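Side-chain contacts in aspartate aminotransferase (Thermotoga maritima, PDB 1O4S), which catalyses the transfer of the amino group from L-aspartate to 2-oxoglutarate, giving oxaloacetate and L-glutamate, with pyridoxal 5'-phosphate as cofactor: residues B[104-109]-B[277-282]; B[118-123]-B[269-274]; B[253-258]-B[285-290]. One frame throughout, in Å; residues are numbered along the deposited sequence.

Contact 1 of 3, residues B[104-109]-B[277-282]; sequences VVVTNG and SCINTV. With PLP (pyridoxal-5'-phosphate), chain M.
Ile279 is the centre of the apolar part, with three neighbours on 104-109. Its CG2 methyl rests against the peptide joining Thr107 and Asn108, 3.5 Å from Thr107 C. The same methyl meets the Asn108 amide, whose CG, OD1 and ND2 lie at nearly equal distances from it. CG1 of Ile279 sits between the backbone N and the carbonyl carbon (chi1 79°). From there the chain runs on to CD1, which meets Val106 CG1 at 3.6 Å. The Val106 and Ile279 side chains cross at about a right angle.

Polar groups meet through water. One water donates to Val106 O at 2.9 Å and accepts from Ile279 N. A second lies between Asn108 OD1 and Asn280 N, and accepts from the latter at 2.8 Å. A third accepts from Asn108 ND2 at 3.0 Å and lies near Cys278 O. Asn108 ND2 also donates to Gln112 OE1, its strongest partner.

Within 104-109, Thr107 OG1 donates to Gly109 O at 2.7 Å, from above the carbonyl plane. Gly109 CA is 3.4 Å from PLP O3P, close against the phosphate.

Strand 104-107 is an edge strand of the seven-stranded sheet, paired with 256-259. Helices 81-95, 109-121 and 262-275 pack around it, and 277-282 links helix 262-275 to helix 281-290.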
loop_
_atom_site.group_PDB
_atom_site.type_symbol
_atom_site.label_atom_id
_atom_site.label_comp_id
_atom_site.label_asym_id
_atom_site.label_seq_id
_atom_site.Cartn_x
_atom_site.Cartn_y
_atom_site.Cartn_z
ATOM N N VAL B 104 -11.373 -13.371 -3.260
ATOM C CA VAL B 104 -9.968 -13.006 -3.487
ATOM C C VAL B 104 -9.820 -11.490 -3.471
ATOM O O VAL B 104 -10.619 -10.769 -4.051
ATOM C CB VAL B 104 -9.461 -13.515 -4.866
ATOM C CG1 VAL B 104 -7.963 -13.074 -5.148
ATOM C CG2 VAL B 104 -9.647 -15.036 -4.993
ATOM N N VAL B 105 -8.779 -10.997 -2.813
ATOM C CA VAL B 105 -8.405 -9.599 -2.920
ATOM C C VAL B 105 -6.932 -9.566 -3.294
ATOM O O VAL B 105 -6.109 -10.214 -2.666
ATOM C CB VAL B 105 -8.600 -8.810 -1.589
ATOM C CG1 VAL B 105 -8.417 -7.354 -1.817
ATOM C CG2 VAL B 105 -9.988 -9.078 -0.998
ATOM N N VAL B 106 -6.623 -8.779 -4.297
ATOM C CA VAL B 106 -5.280 -8.631 -4.805
ATOM C C VAL B 106 -4.690 -7.417 -4.090
ATOM O O VAL B 106 -5.330 -6.380 -3.995
ATOM C CB VAL B 106 -5.317 -8.436 -6.334
ATOM C CG1 VAL B 106 -3.920 -8.058 -6.870
ATOM C CG2 VAL B 106 -5.870 -9.708 -6.997
ATOM N N THR B 107 -3.467 -7.583 -3.589
ATOM C CA THR B 107 -2.793 -6.649 -2.716
ATOM C C THR B 107 -1.344 -6.421 -3.123
ATOM O O THR B 107 -0.772 -7.153 -3.928
ATOM C CB THR B 107 -2.782 -7.256 -1.275
ATOM O OG1 THR B 107 -2.056 -8.508 -1.280
ATOM C CG2 THR B 107 -4.222 -7.627 -0.755
ATOM N N ASN B 108 -0.738 -5.402 -2.552
ATOM C CA ASN B 108 0.659 -5.073 -2.806
ATOM C C ASN B 108 1.563 -6.001 -2.006
ATOM O O ASN B 108 1.967 -5.694 -0.880
ATOM C CB ASN B 108 0.946 -3.613 -2.412
ATOM C CG ASN B 108 0.342 -2.612 -3.373
ATOM O OD1 ASN B 108 0.815 -2.492 -4.481
ATOM N ND2 ASN B 108 -0.677 -1.857 -2.933
ATOM N N GLY B 109 1.935 -7.080 -2.646
ATOM C CA GLY B 109 2.570 -8.218 -2.008
ATOM C C GLY B 109 1.652 -8.934 -1.033
ATOM O O GLY B 109 0.546 -8.461 -0.673
ATOM N N SER B 277 -5.804 1.922 -2.600
ATOM C CA SER B 277 -6.637 1.554 -3.723
ATOM C C SER B 277 -6.052 0.331 -4.457
ATOM O O SER B 277 -5.249 -0.443 -3.889
ATOM C CB SER B 277 -6.800 2.722 -4.678
ATOM O OG SER B 277 -8.026 2.551 -5.334
ATOM N N CYS B 278 -6.448 0.158 -5.704
ATOM C CA CYS B 278 -5.946 -0.886 -6.565
ATOM C C CYS B 278 -4.418 -0.863 -6.663
ATOM O O CYS B 278 -3.768 0.163 -6.511
ATOM C CB CYS B 278 -6.552 -0.737 -7.972
ATOM S SG CYS B 278 -6.281 0.874 -8.759
ATOM N N ILE B 279 -3.844 -2.015 -6.936
ATOM C CA ILE B 279 -2.395 -2.111 -7.168
ATOM C C ILE B 279 -2.080 -1.746 -8.611
ATOM O O ILE B 279 -2.929 -1.730 -9.484
ATOM C CB ILE B 279 -1.807 -3.492 -6.766
ATOM C CG1 ILE B 279 -2.056 -4.582 -7.814
ATOM C CG2 ILE B 279 -2.347 -3.942 -5.410
ATOM C CD1 ILE B 279 -1.203 -5.864 -7.624
ATOM N N ASN B 280 -0.815 -1.458 -8.829
ATOM C CA ASN B 280 -0.292 -1.135 -10.122
ATOM C C ASN B 280 -0.873 -2.023 -11.231
ATOM O O ASN B 280 -0.786 -3.266 -11.172
ATOM C CB ASN B 280 1.231 -1.274 -10.050
ATOM C CG ASN B 280 1.917 -0.912 -11.344
ATOM O OD1 ASN B 280 1.893 -1.672 -12.316
ATOM N ND2 ASN B 280 2.604 0.217 -11.339
ATOM N N THR B 281 -1.443 -1.394 -12.250
ATOM C CA THR B 281 -2.151 -2.153 -13.285
ATOM C C THR B 281 -1.225 -3.024 -14.108
ATOM O O THR B 281 -1.606 -4.138 -14.500
ATOM C CB THR B 281 -2.931 -1.212 -14.214
ATOM O OG1 THR B 281 -3.658 -0.271 -13.415
ATOM C CG2 THR B 281 -3.965 -1.970 -15.036
ATOM N N VAL B 282 -0.040 -2.503 -14.427
ATOM C CA VAL B 282 0.946 -3.322 -15.123
ATOM C C VAL B 282 1.201 -4.617 -14.351
ATOM O O VAL B 282 1.208 -5.702 -14.934
ATOM C CB VAL B 282 2.278 -2.569 -15.423
ATOM C CG1 VAL B 282 3.146 -3.395 -16.362
ATOM C CG2 VAL B 282 2.006 -1.199 -16.023
HETATM N N1 PLP M . 5.874 -13.687 4.493
HETATM C C2 PLP M . 7.187 -14.095 4.619
HETATM C C2A PLP M . 7.498 -14.917 5.835
HETATM C C3 PLP M . 8.160 -13.720 3.678
HETATM O O3 PLP M . 9.318 -14.100 3.802
HETATM C C4 PLP M . 7.792 -12.966 2.552
HETATM C C4A PLP M . 8.855 -12.576 1.502
HETATM C C5 PLP M . 6.429 -12.592 2.457
HETATM C C6 PLP M . 5.503 -12.955 3.432
HETATM C C5A PLP M . 5.808 -11.783 1.338
HETATM O O4P PLP M . 6.403 -10.638 0.751
HETATM P P PLP M . 5.737 -9.876 -0.489
HETATM O O1P PLP M . 6.946 -9.516 -1.269
HETATM O O2P PLP M . 4.792 -10.766 -1.184
HETATM O O3P PLP M . 5.143 -8.725 0.223
HETATM O O HOH W 1 -5.854 -4.371 -5.999
HETATM O O HOH W 2 0.541 -0.624 -6.473
HETATM O O HOH W 3 -1.562 0.335 -4.721
#

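Contact 2 of 3, residues B[118-123]-B[269-274]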
loop_
_atom_site.group_PDB
_atom_site.type_symbol
_atom_site.label_atom_id
_atom_site.label_comp_id
_atom_site.label_asym_id
_atom_site.label_seq_id
_atom_site.Cartn_x
_atom_site.Cartn_y
_atom_site.Cartn_z
ATOM N N PHE B 118 -5.159 -8.204 9.397
ATOM C CA PHE B 118 -5.124 -7.724 10.769
ATOM C C PHE B 118 -6.054 -6.526 10.945
ATOM O O PHE B 118 -6.762 -6.447 11.924
ATOM C CB PHE B 118 -3.697 -7.383 11.155
ATOM C CG PHE B 118 -2.772 -8.590 11.155
ATOM C CD1 PHE B 118 -3.168 -9.791 11.745
ATOM C CD2 PHE B 118 -1.496 -8.509 10.604
ATOM C CE1 PHE B 118 -2.311 -10.883 11.766
ATOM C CE2 PHE B 118 -0.632 -9.586 10.639
ATOM C CZ PHE B 118 -1.043 -10.772 11.202
ATOM N N MET B 119 -6.046 -5.595 9.993
ATOM C CA MET B 119 -6.899 -4.413 10.080
ATOM C C MET B 119 -8.400 -4.815 9.972
ATOM O O MET B 119 -9.282 -4.188 10.594
ATOM C CB MET B 119 -6.561 -3.432 8.947
ATOM C CG MET B 119 -5.257 -2.722 9.049
ATOM S SD MET B 119 -5.196 -1.557 10.452
ATOM C CE MET B 119 -6.160 -0.242 9.856
ATOM N N ALA B 120 -8.675 -5.864 9.203
ATOM C CA ALA B 120 -10.040 -6.281 8.955
ATOM C C ALA B 120 -10.604 -7.094 10.084
ATOM O O ALA B 120 -11.791 -7.039 10.325
ATOM C CB ALA B 120 -10.145 -7.037 7.670
ATOM N N LEU B 121 -9.753 -7.795 10.813
ATOM C CA LEU B 121 -10.201 -8.747 11.803
ATOM C C LEU B 121 -9.949 -8.326 13.239
ATOM O O LEU B 121 -10.569 -8.880 14.141
ATOM C CB LEU B 121 -9.502 -10.098 11.597
ATOM C CG LEU B 121 -9.726 -10.803 10.277
ATOM C CD1 LEU B 121 -9.001 -12.131 10.313
ATOM C CD2 LEU B 121 -11.211 -10.962 10.001
ATOM N N LEU B 122 -9.013 -7.422 13.471
ATOM C CA LEU B 122 -8.616 -7.079 14.829
ATOM C C LEU B 122 -9.280 -5.794 15.311
ATOM O O LEU B 122 -9.154 -4.744 14.690
ATOM C CB LEU B 122 -7.112 -6.902 14.938
ATOM C CG LEU B 122 -6.187 -8.062 14.600
ATOM C CD1 LEU B 122 -4.754 -7.696 15.030
ATOM C CD2 LEU B 122 -6.647 -9.394 15.255
ATOM N N ASP B 123 -10.015 -5.903 16.411
ATOM C CA ASP B 123 -10.377 -4.746 17.230
ATOM C C ASP B 123 -9.237 -4.466 18.213
ATOM O O ASP B 123 -8.448 -5.347 18.542
ATOM C CB ASP B 123 -11.666 -5.013 18.013
ATOM C CG ASP B 123 -12.870 -5.114 17.126
ATOM O OD1 ASP B 123 -13.047 -4.181 16.316
ATOM O OD2 ASP B 123 -13.679 -6.078 17.173
ATOM N N SER B 269 -11.285 -5.822 1.256
ATOM C CA SER B 269 -11.388 -5.017 0.056
ATOM C C SER B 269 -11.634 -3.528 0.377
ATOM O O SER B 269 -11.130 -2.638 -0.297
ATOM C CB SER B 269 -12.430 -5.660 -0.907
ATOM O OG SER B 269 -11.927 -6.967 -1.074
ATOM N N LYS B 270 -12.393 -3.270 1.430
ATOM C CA LYS B 270 -12.586 -1.928 1.938
ATOM C C LYS B 270 -11.277 -1.342 2.446
ATOM O O LYS B 270 -10.969 -0.249 2.099
ATOM C CB LYS B 270 -13.642 -1.914 3.048
ATOM C CG LYS B 270 -15.043 -2.151 2.546
ATOM C CD LYS B 270 -16.026 -2.226 3.723
ATOM C CE LYS B 270 -17.418 -2.657 3.262
ATOM N NZ LYS B 270 -18.172 -3.387 4.336
ATOM N N ILE B 271 -10.501 -2.093 3.224
ATOM C CA ILE B 271 -9.185 -1.642 3.656
ATOM C C ILE B 271 -8.320 -1.273 2.425
ATOM O O ILE B 271 -7.721 -0.204 2.384
ATOM C CB ILE B 271 -8.416 -2.707 4.513
ATOM C CG1 ILE B 271 -9.233 -3.240 5.710
ATOM C CG2 ILE B 271 -7.094 -2.098 5.049
ATOM C CD1 ILE B 271 -9.641 -2.184 6.660
ATOM N N GLN B 272 -8.257 -2.188 1.453
ATOM C CA GLN B 272 -7.414 -2.051 0.264
ATOM C C GLN B 272 -7.795 -0.791 -0.453
ATOM O O GLN B 272 -6.950 0.015 -0.825
ATOM C CB GLN B 272 -7.579 -3.273 -0.673
ATOM C CG GLN B 272 -6.664 -3.283 -1.928
ATOM C CD GLN B 272 -5.207 -3.510 -1.619
ATOM O OE1 GLN B 272 -4.875 -4.157 -0.649
ATOM N NE2 GLN B 272 -4.340 -3.020 -2.477
ATOM N N SER B 273 -9.101 -0.601 -0.578
ATOM C CA SER B 273 -9.640 0.481 -1.355
ATOM C C SER B 273 -9.284 1.865 -0.766
ATOM O O SER B 273 -8.946 2.804 -1.512
ATOM C CB SER B 273 -11.160 0.327 -1.453
ATOM O OG SER B 273 -11.712 1.430 -2.093
ATOM N N HIS B 274 -9.377 2.003 0.558
ATOM C CA HIS B 274 -9.187 3.299 1.168
ATOM C C HIS B 274 -7.728 3.611 1.480
ATOM O O HIS B 274 -7.401 4.775 1.705
ATOM C CB HIS B 274 -10.041 3.414 2.424
ATOM C CG HIS B 274 -11.505 3.349 2.143
ATOM N ND1 HIS B 274 -12.130 4.251 1.310
ATOM C CD2 HIS B 274 -12.462 2.487 2.561
ATOM C CE1 HIS B 274 -13.412 3.948 1.221
ATOM N NE2 HIS B 274 -13.634 2.869 1.955
#
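The backbone oxygen Met119 O is held from the second subunit by Ser15 OG and, weakly, by Arg17 NH1. It belongs to the last turn of helix 109-121. The side chain of Met119 serves the contact with helix 262-275, and between 118-123 and 269-274 the touching atoms are all carbon. Ile271 supplies the reach on the other side. Its CD1 lies 4.0 Å from Met119 CB, and its CG2 is 4.2 Å from the same carbon. Both methyls thus meet Met119 at the root of its side chain, not at the sulfur. The next residue, Ala120, is touched by the inner branch: Ile271 CG1 stands 4.4 Å from Ala120 CB. CG1 of Ile271 is anti to the carbonyl carbon (chi1 -53°), and CG2 is anti to the backbone N. The CG1-CD1 branch alone spans both residues, CG1 at Ala120 and CD1 at Met119; CG2 adds to the Met119 side.

These helices belong to the large, PLP-binding domain of the class I aminotransferase fold, where helices flank a seven-stranded sheet. Helix 109-121 starts at the cofactor phosphate, and this contact lies at its far end, away from the active site.

Leu122 N donates to Phe118 O at 2.9 Å and closes the last turn, although Leu122 itself has already left helical geometry. Ser273 N donates to Ser269 O at 2.9 Å in the opposing helix. Gln272 joins the same two helices by polar bonds, with OE1 accepting from Asn116 ND2 and NE2 donating to Gln112 OE1. Ile18 of the second subunit packs on Ile271.

Contact 3 of 3, residues B[253-258]-B[285-290]. With PLP (pyridoxal-5'-phosphate), chain M.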
loop_
_atom_site.group_PDB
_atom_site.type_symbol
_atom_site.label_atom_id
_atom_site.label_comp_id
_atom_site.label_asym_id
_atom_site.label_seq_id
_atom_site.Cartn_x
_atom_site.Cartn_y
_atom_site.Cartn_z
ATOM N N TRP B 253 7.552 -6.408 -8.035
ATOM C CA TRP B 253 6.225 -6.169 -8.632
ATOM C C TRP B 253 5.148 -5.827 -7.601
ATOM O O TRP B 253 4.262 -5.053 -7.912
ATOM C CB TRP B 253 5.753 -7.335 -9.494
ATOM C CG TRP B 253 6.517 -7.493 -10.734
ATOM C CD1 TRP B 253 7.630 -8.280 -10.940
ATOM C CD2 TRP B 253 6.212 -6.900 -11.980
ATOM N NE1 TRP B 253 8.020 -8.201 -12.252
ATOM C CE2 TRP B 253 7.188 -7.328 -12.904
ATOM C CE3 TRP B 253 5.213 -6.019 -12.417
ATOM C CZ2 TRP B 253 7.191 -6.907 -14.222
ATOM C CZ3 TRP B 253 5.231 -5.596 -13.727
ATOM C CH2 TRP B 253 6.208 -6.050 -14.609
ATOM N N ARG B 254 5.308 -6.335 -6.378
ATOM C CA ARG B 254 4.375 -6.196 -5.257
ATOM C C ARG B 254 2.975 -6.669 -5.608
ATOM O O ARG B 254 2.063 -5.846 -5.646
ATOM C CB ARG B 254 4.326 -4.750 -4.708
ATOM C CG ARG B 254 5.660 -3.991 -4.721
ATOM C CD ARG B 254 6.760 -4.533 -3.828
ATOM N NE ARG B 254 6.292 -4.820 -2.480
ATOM C CZ ARG B 254 6.139 -6.024 -1.932
ATOM N NH1 ARG B 254 6.435 -7.128 -2.597
ATOM N NH2 ARG B 254 5.676 -6.123 -0.691
ATOM N N VAL B 255 2.825 -7.966 -5.898
ATOM C CA VAL B 255 1.532 -8.582 -6.153
ATOM C C VAL B 255 1.376 -9.815 -5.278
ATOM O O VAL B 255 2.137 -10.778 -5.387
ATOM C CB VAL B 255 1.369 -9.088 -7.580
ATOM C CG1 VAL B 255 -0.100 -9.489 -7.836
ATOM C CG2 VAL B 255 1.862 -8.102 -8.547
ATOM N N GLY B 256 0.378 -9.768 -4.408
ATOM C CA GLY B 256 0.008 -10.894 -3.605
ATOM C C GLY B 256 -1.497 -10.875 -3.519
ATOM O O GLY B 256 -2.159 -10.054 -4.182
ATOM N N TYR B 257 -2.035 -11.762 -2.681
ATOM C CA TYR B 257 -3.458 -11.859 -2.538
ATOM C C TYR B 257 -3.873 -12.554 -1.266
ATOM O O TYR B 257 -3.081 -13.240 -0.603
ATOM C CB TYR B 257 -4.067 -12.578 -3.755
ATOM C CG TYR B 257 -3.477 -13.941 -4.009
ATOM C CD1 TYR B 257 -3.928 -15.066 -3.310
ATOM C CD2 TYR B 257 -2.468 -14.104 -4.920
ATOM C CE1 TYR B 257 -3.391 -16.309 -3.524
ATOM C CE2 TYR B 257 -1.893 -15.354 -5.132
ATOM C CZ TYR B 257 -2.368 -16.453 -4.442
ATOM O OH TYR B 257 -1.827 -17.690 -4.689
ATOM N N LEU B 258 -5.149 -12.348 -0.939
ATOM C CA LEU B 258 -5.802 -12.969 0.193
ATOM C C LEU B 258 -7.022 -13.656 -0.348
ATOM O O LEU B 258 -7.706 -13.120 -1.220
ATOM C CB LEU B 258 -6.184 -11.883 1.192
ATOM C CG LEU B 258 -7.040 -12.220 2.409
ATOM C CD1 LEU B 258 -6.645 -11.361 3.574
ATOM C CD2 LEU B 258 -8.557 -12.062 2.103
ATOM N N TYR B 285 -1.488 -7.249 -14.758
ATOM C CA TYR B 285 -1.345 -8.018 -15.985
ATOM C C TYR B 285 -0.148 -8.939 -15.982
ATOM O O TYR B 285 -0.227 -10.068 -16.504
ATOM C CB TYR B 285 -1.409 -7.128 -17.232
ATOM C CG TYR B 285 -2.853 -6.695 -17.450
ATOM C CD1 TYR B 285 -3.300 -5.451 -17.040
ATOM C CD2 TYR B 285 -3.782 -7.570 -18.006
ATOM C CE1 TYR B 285 -4.608 -5.064 -17.202
ATOM C CE2 TYR B 285 -5.099 -7.187 -18.175
ATOM C CZ TYR B 285 -5.490 -5.921 -17.769
ATOM O OH TYR B 285 -6.769 -5.520 -17.922
ATOM N N ALA B 286 0.934 -8.503 -15.352
ATOM C CA ALA B 286 2.104 -9.360 -15.200
ATOM C C ALA B 286 1.732 -10.644 -14.388
ATOM O O ALA B 286 2.074 -11.745 -14.773
ATOM C CB ALA B 286 3.222 -8.595 -14.536
ATOM N N ALA B 287 1.017 -10.471 -13.282
ATOM C CA ALA B 287 0.601 -11.572 -12.429
ATOM C C ALA B 287 -0.374 -12.535 -13.117
ATOM O O ALA B 287 -0.297 -13.741 -12.969
ATOM C CB ALA B 287 0.014 -11.017 -11.106
ATOM N N LEU B 288 -1.258 -11.996 -13.928
ATOM C CA LEU B 288 -2.211 -12.813 -14.647
ATOM C C LEU B 288 -1.438 -13.776 -15.574
ATOM O O LEU B 288 -1.730 -14.966 -15.613
ATOM C CB LEU B 288 -3.214 -11.907 -15.378
ATOM C CG LEU B 288 -4.291 -12.521 -16.258
ATOM C CD1 LEU B 288 -5.223 -13.427 -15.443
ATOM C CD2 LEU B 288 -5.072 -11.397 -16.910
ATOM N N LYS B 289 -0.403 -13.286 -16.248
ATOM C CA LYS B 289 0.451 -14.138 -17.069
ATOM C C LYS B 289 1.279 -15.090 -16.211
ATOM O O LYS B 289 1.544 -16.232 -16.590
ATOM C CB LYS B 289 1.371 -13.262 -17.935
ATOM C CG LYS B 289 2.418 -14.009 -18.807
ATOM C CD LYS B 289 1.809 -15.001 -19.829
ATOM C CE LYS B 289 0.939 -14.330 -20.903
ATOM N NZ LYS B 289 0.468 -15.268 -22.012
ATOM N N ALA B 290 1.722 -14.612 -15.060
ATOM C CA ALA B 290 2.529 -15.413 -14.149
ATOM C C ALA B 290 1.819 -16.688 -13.730
ATOM O O ALA B 290 2.488 -17.677 -13.513
ATOM C CB ALA B 290 2.915 -14.656 -12.958
HETATM N N1 PLP M . 5.874 -13.687 4.493
HETATM C C2 PLP M . 7.187 -14.095 4.619
HETATM C C2A PLP M . 7.498 -14.917 5.835
HETATM C C3 PLP M . 8.160 -13.720 3.678
HETATM O O3 PLP M . 9.318 -14.100 3.802
HETATM C C4 PLP M . 7.792 -12.966 2.552
HETATM C C4A PLP M . 8.855 -12.576 1.502
HETATM C C5 PLP M . 6.429 -12.592 2.457
HETATM C C6 PLP M . 5.503 -12.955 3.432
HETATM C C5A PLP M . 5.808 -11.783 1.338
HETATM O O4P PLP M . 6.403 -10.638 0.751
HETATM P P PLP M . 5.737 -9.876 -0.489
HETATM O O1P PLP M . 6.946 -9.516 -1.269
HETATM O O2P PLP M . 4.792 -10.766 -1.184
HETATM O O3P PLP M . 5.143 -8.725 0.223
#
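The Trp253 ring carries the Ala286 methyl over one face. Ala286 CB is 3.9 Å from the centroid of the six-membered ring and 17° off its normal, a CH-pi contact. It is nearest to CZ3, toward the rim. At the ring edge, NE1 donates to Thr55 OG1. The Arg254 guanidinium turns its edge to the PLP phosphate, with the phosphorus in its plane. NH1 donates to PLP O1P at 2.8 Å, and NH2 donates to PLP O3P at 2.8 Å along a nearly straight line (169°). Bends at chi2 (-65°) and chi3 fold the chain back to bring both nitrogens to the anion. NH1 also binds Thr251 O, and NH2 binds Thr276 O of the second subunit. A leucine in place of Arg254 would probably leave two phosphate oxygens without these donors and without the positive charge facing them. Next in the chain, Val255 CG1 meets Ala287 CB at 3.6 Å. Helix 281-290 packs its small alanines against the chain just ahead of strand 256-259. The paired guanidinium–phosphate bonds are typical of the cofactor phosphate site of class I aminotransferases; the lysine that carries PLP, Lys246, not linked to it in this structure, precedes this arginine.

Along the chain the segments run 104-109, 118-123, 253-258, 269-274, 277-282, 285-290. Contact 2 is nested inside the loop closed by contact 1, while contact 3 crosses both. The centres of contacts 1 and 3 are about 8 Å apart. They share helix 281-290 and the large sheet, in which strands 104-107 and 256-259 are neighbours. The centre of contact 2 lies about 14 Å from that of contact 1 and about 20 Å from that of contact 3. Contact 2 touches contact 1 through Gln272, whose NE2 probably bonds Ser277 O, but not contact 3. Contacts 1 and 3 both reach PLP, and all three meet the second subunit, which places the cofactor site close to the dimer interface.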